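Local structure of mitogen (Streptococcus dysgalactiae, 2J4X) at residues K79-S82 with E87-N90; K146-M149 with K155-E158. The protein is a bacterial superantigen of the staphylococcal and streptococcal toxin family that binds a zinc ion and probably acts as a toxin by stimulating T cells. All coordinates share one frame; numbering follows the deposited sequence.

Contact 1: K79-S82 with E87-N90; sequences KSYS and EQYN
Ser82 and Tyr89 face each other as an antiparallel hydrogen-bonded pair. Tyr89 N gives its hydrogen to Ser82 O over 2.8 Å, and Ser82 N returns a longer bond of 3.2 Å to Tyr89 O. The same Tyr89 O lies 3.2 Å from Tyr81 CA, a CA-H...O contact, so this carbonyl meets both an N-H and a C-H of the opposite strand. On the pair's face of the sheet, Ser82 OG lies 3.6 Å from Tyr89 CB; the short serine side chain lets the tyrosine CB pack close, and its hydroxyl is hydrogen-bonded onward to Tyr91 OH.

Tyr81 and Asn90 form the next, non-hydrogen-bonded pair, with their side chains on the other face. There Gln88 runs alongside the exposed Tyr81, the two pointing the same way with amide and ring planes 48° apart. In Gln88 the CG is anti to the backbone N (chi1 -179°) and the chain continues extended, which carries Gln88 NE2 to 3.4 Å from Tyr81 CD2. Glutamine thus combines methylene length with a polar end. Asn90, buried, suits its place through a short amide: its ND2 makes a weak hydrogen bond of 3.3 Å to Gln88 OE1.

These residues belong to the hairpin of strands 71-84 and 87-98 in the OB-fold domain; on its far side strand 87-98 pairs in parallel with strand 53-57, through backbone bonds of Gln88 and Asn90 to Val53.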
# COMPACT_ATOMS: atom_id res chain seq x y z
N LYS A 79 -11.34 0.86 3.35
CA LYS A 79 -11.48 1.62 4.60
C LYS A 79 -12.74 1.22 5.34
O LYS A 79 -12.77 1.18 6.57
CB LYS A 79 -11.58 3.12 4.32
CG LYS A 79 -10.36 3.75 3.74
CD LYS A 79 -10.74 4.94 2.87
CE LYS A 79 -11.57 5.98 3.60
NZ LYS A 79 -11.76 7.22 2.76
N SER A 80 -13.79 0.97 4.56
CA SER A 80 -15.08 0.59 5.10
C SER A 80 -16.01 0.09 4.00
O SER A 80 -15.72 0.21 2.81
CB SER A 80 -15.71 1.77 5.84
OG SER A 80 -15.67 2.95 5.07
N TYR A 81 -17.12 -0.50 4.43
CA TYR A 81 -18.14 -1.03 3.55
C TYR A 81 -19.44 -0.42 4.01
O TYR A 81 -19.55 0.04 5.14
CB TYR A 81 -18.28 -2.55 3.71
CG TYR A 81 -17.02 -3.37 3.54
CD1 TYR A 81 -16.00 -3.35 4.50
CD2 TYR A 81 -16.88 -4.22 2.44
CE1 TYR A 81 -14.87 -4.17 4.37
CE2 TYR A 81 -15.76 -5.04 2.30
CZ TYR A 81 -14.77 -5.02 3.27
OH TYR A 81 -13.68 -5.87 3.14
N SER A 82 -20.44 -0.45 3.13
CA SER A 82 -21.78 0.03 3.45
C SER A 82 -22.74 -0.50 2.40
O SER A 82 -22.48 -0.38 1.21
CB SER A 82 -21.83 1.56 3.51
OG SER A 82 -21.28 2.14 2.36
N GLU A 87 -26.98 -3.22 -2.48
CA GLU A 87 -25.72 -3.21 -3.23
C GLU A 87 -24.61 -2.74 -2.28
O GLU A 87 -24.73 -1.69 -1.64
CB GLU A 87 -25.81 -2.27 -4.44
CG GLU A 87 -26.06 -2.98 -5.77
CD GLU A 87 -24.99 -2.69 -6.82
OE1 GLU A 87 -24.88 -1.52 -7.24
OE2 GLU A 87 -24.27 -3.63 -7.23
N GLN A 88 -23.53 -3.52 -2.19
CA GLN A 88 -22.41 -3.20 -1.29
C GLN A 88 -21.38 -2.24 -1.88
O GLN A 88 -20.93 -2.40 -3.03
CB GLN A 88 -21.68 -4.48 -0.86
CG GLN A 88 -20.51 -4.25 0.09
CD GLN A 88 -19.64 -5.48 0.28
OE1 GLN A 88 -18.99 -5.95 -0.65
NE2 GLN A 88 -19.62 -6.01 1.49
N TYR A 89 -21.03 -1.24 -1.08
CA TYR A 89 -20.03 -0.24 -1.45
C TYR A 89 -18.72 -0.56 -0.74
O TYR A 89 -18.73 -0.99 0.43
CB TYR A 89 -20.49 1.15 -1.03
CG TYR A 89 -21.35 1.82 -2.05
CD1 TYR A 89 -22.50 1.19 -2.55
CD2 TYR A 89 -21.00 3.07 -2.56
CE1 TYR A 89 -23.28 1.79 -3.54
CE2 TYR A 89 -21.77 3.69 -3.55
CZ TYR A 89 -22.90 3.04 -4.03
OH TYR A 89 -23.66 3.64 -5.00
N ASN A 90 -17.61 -0.38 -1.44
CA ASN A 90 -16.29 -0.62 -0.86
C ASN A 90 -15.56 0.70 -1.00
O ASN A 90 -15.34 1.17 -2.12
CB ASN A 90 -15.52 -1.69 -1.64
CG ASN A 90 -16.20 -3.05 -1.63
OD1 ASN A 90 -15.57 -4.06 -1.94
ND2 ASN A 90 -17.48 -3.08 -1.30

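Contact 2: K146-M149 with K155-E158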
# COMPACT_ATOMS: atom_id res chain seq x y z
N LYS A 146 1.43 -6.08 5.69
CA LYS A 146 0.70 -7.35 5.86
C LYS A 146 1.67 -8.53 5.99
O LYS A 146 1.44 -9.45 6.78
CB LYS A 146 -0.27 -7.56 4.70
CG LYS A 146 -1.57 -6.79 4.84
CD LYS A 146 -2.46 -6.98 3.60
CE LYS A 146 -3.82 -6.29 3.71
NZ LYS A 146 -4.75 -7.02 4.58
N SER A 147 2.75 -8.51 5.23
CA SER A 147 3.75 -9.56 5.31
C SER A 147 4.42 -9.54 6.71
O SER A 147 4.70 -10.58 7.31
CB SER A 147 4.79 -9.34 4.19
OG SER A 147 5.95 -10.13 4.39
N LEU A 148 4.66 -8.34 7.24
CA LEU A 148 5.25 -8.19 8.56
C LEU A 148 4.24 -8.56 9.66
O LEU A 148 4.61 -9.04 10.72
CB LEU A 148 5.75 -6.75 8.76
CG LEU A 148 7.00 -6.28 8.01
CD1 LEU A 148 7.14 -4.79 8.14
CD2 LEU A 148 8.23 -6.99 8.55
N MET A 149 2.96 -8.31 9.39
CA MET A 149 1.92 -8.63 10.35
C MET A 149 1.77 -10.13 10.57
O MET A 149 1.56 -10.58 11.71
CB MET A 149 0.59 -8.03 9.90
CG MET A 149 0.57 -6.51 9.95
SD MET A 149 -1.06 -5.82 9.75
CE MET A 149 -1.51 -6.56 8.27
N LYS A 155 5.09 -10.29 14.17
CA LYS A 155 3.70 -10.00 14.59
C LYS A 155 3.48 -8.48 14.68
O LYS A 155 3.11 -7.95 15.74
CB LYS A 155 3.39 -10.61 15.97
CG LYS A 155 3.45 -12.12 16.05
CD LYS A 155 3.16 -12.59 17.48
CE LYS A 155 3.36 -14.11 17.65
NZ LYS A 155 4.78 -14.53 17.94
N LEU A 156 3.72 -7.78 13.58
CA LEU A 156 3.55 -6.33 13.56
C LEU A 156 2.13 -5.96 14.00
O LEU A 156 1.16 -6.59 13.58
CB LEU A 156 3.84 -5.80 12.14
CG LEU A 156 3.91 -4.29 11.87
CD1 LEU A 156 4.94 -3.63 12.78
CD2 LEU A 156 4.25 -4.05 10.40
N TYR A 157 2.05 -4.95 14.86
CA TYR A 157 0.79 -4.38 15.39
C TYR A 157 0.04 -5.24 16.41
O TYR A 157 -1.06 -4.88 16.86
CB TYR A 157 -0.17 -3.95 14.25
CG TYR A 157 0.48 -3.05 13.19
CD1 TYR A 157 1.43 -2.07 13.55
CD2 TYR A 157 0.18 -3.20 11.83
CE1 TYR A 157 2.07 -1.28 12.56
CE2 TYR A 157 0.82 -2.41 10.85
CZ TYR A 157 1.76 -1.47 11.22
OH TYR A 157 2.39 -0.76 10.25
N GLU A 158 0.63 -6.37 16.78
CA GLU A 158 0.02 -7.22 17.79
C GLU A 158 0.40 -6.64 19.16
O GLU A 158 1.46 -6.05 19.32
CB GLU A 158 0.52 -8.68 17.68
CG GLU A 158 -0.20 -9.50 16.62
CD GLU A 158 -1.72 -9.41 16.72
OE1 GLU A 158 -2.39 -9.42 15.66
OE2 GLU A 158 -2.26 -9.33 17.85
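Met149 brings its sulfur to the rim of the Tyr157 ring, a Met-aromatic contact in which SD lies 4.9 Å from the ring centroid and 78° off its normal. The nearest ring atom is Tyr157 CD2, 3.6 Å from Met149 SD. With CG anti to the carbonyl carbon (chi1 -68°) and the chain extended to SD, the sulfur is set beside the ring; methionine suits the place because its long, unbranched, polarisable thioether reaches a ring edge. One face of the same ring is occupied by Leu156 CG, 3.4 Å above the plane and over its centre.

Leu156 also faces the helix. Its side chain crosses that of Leu148 at a slant, and the methyl Leu156 CD2 presses on Leu148 CB at 3.5 Å, closer than carbons normally pack. Apolar leucines need no polar partner in this buried place. Leu156 N donates to Leu148 O, 3.2 Å away; the bond is nearly straight at hydrogen (172°), although the donor stands above the carbonyl plane. Lys155 to Glu158 form a type II beta turn. Tyr157 takes its third position with positive phi, where glycine is commonest, so its ring contacts probably account for the residue.

Tyr157 OH is hydrogen-bonded to Leu182 O. The loop after helix 137-150 lies against that helix's C-terminal part, with helix 7-14 touching Met149 and Tyr157 through Tyr14, and strand 104-114 touching Leu148 through Met111 and Ile113.

Overall arrangement
Contact 1 and contact 2 represent the two halves of the superantigen fold, the OB-fold domain and the beta-grasp domain. They come in series along the chain, the hairpin of contact 1 closing well before helix 137-150 leads into contact 2. Their centres are 25 Å apart and their nearest atoms about 9 Å, so they do not touch, and they share no strand or sheet. Contact 1 is a surface pairing of neighbouring strands; contact 2 is a buried helix-to-loop packing. Each therefore belongs to the internal packing of its own domain, and only contact 2 lies in the domain that carries the zinc-binding His171, His201 and Asp203, the Leu148 side chain being about 10 Å from that of Asp203.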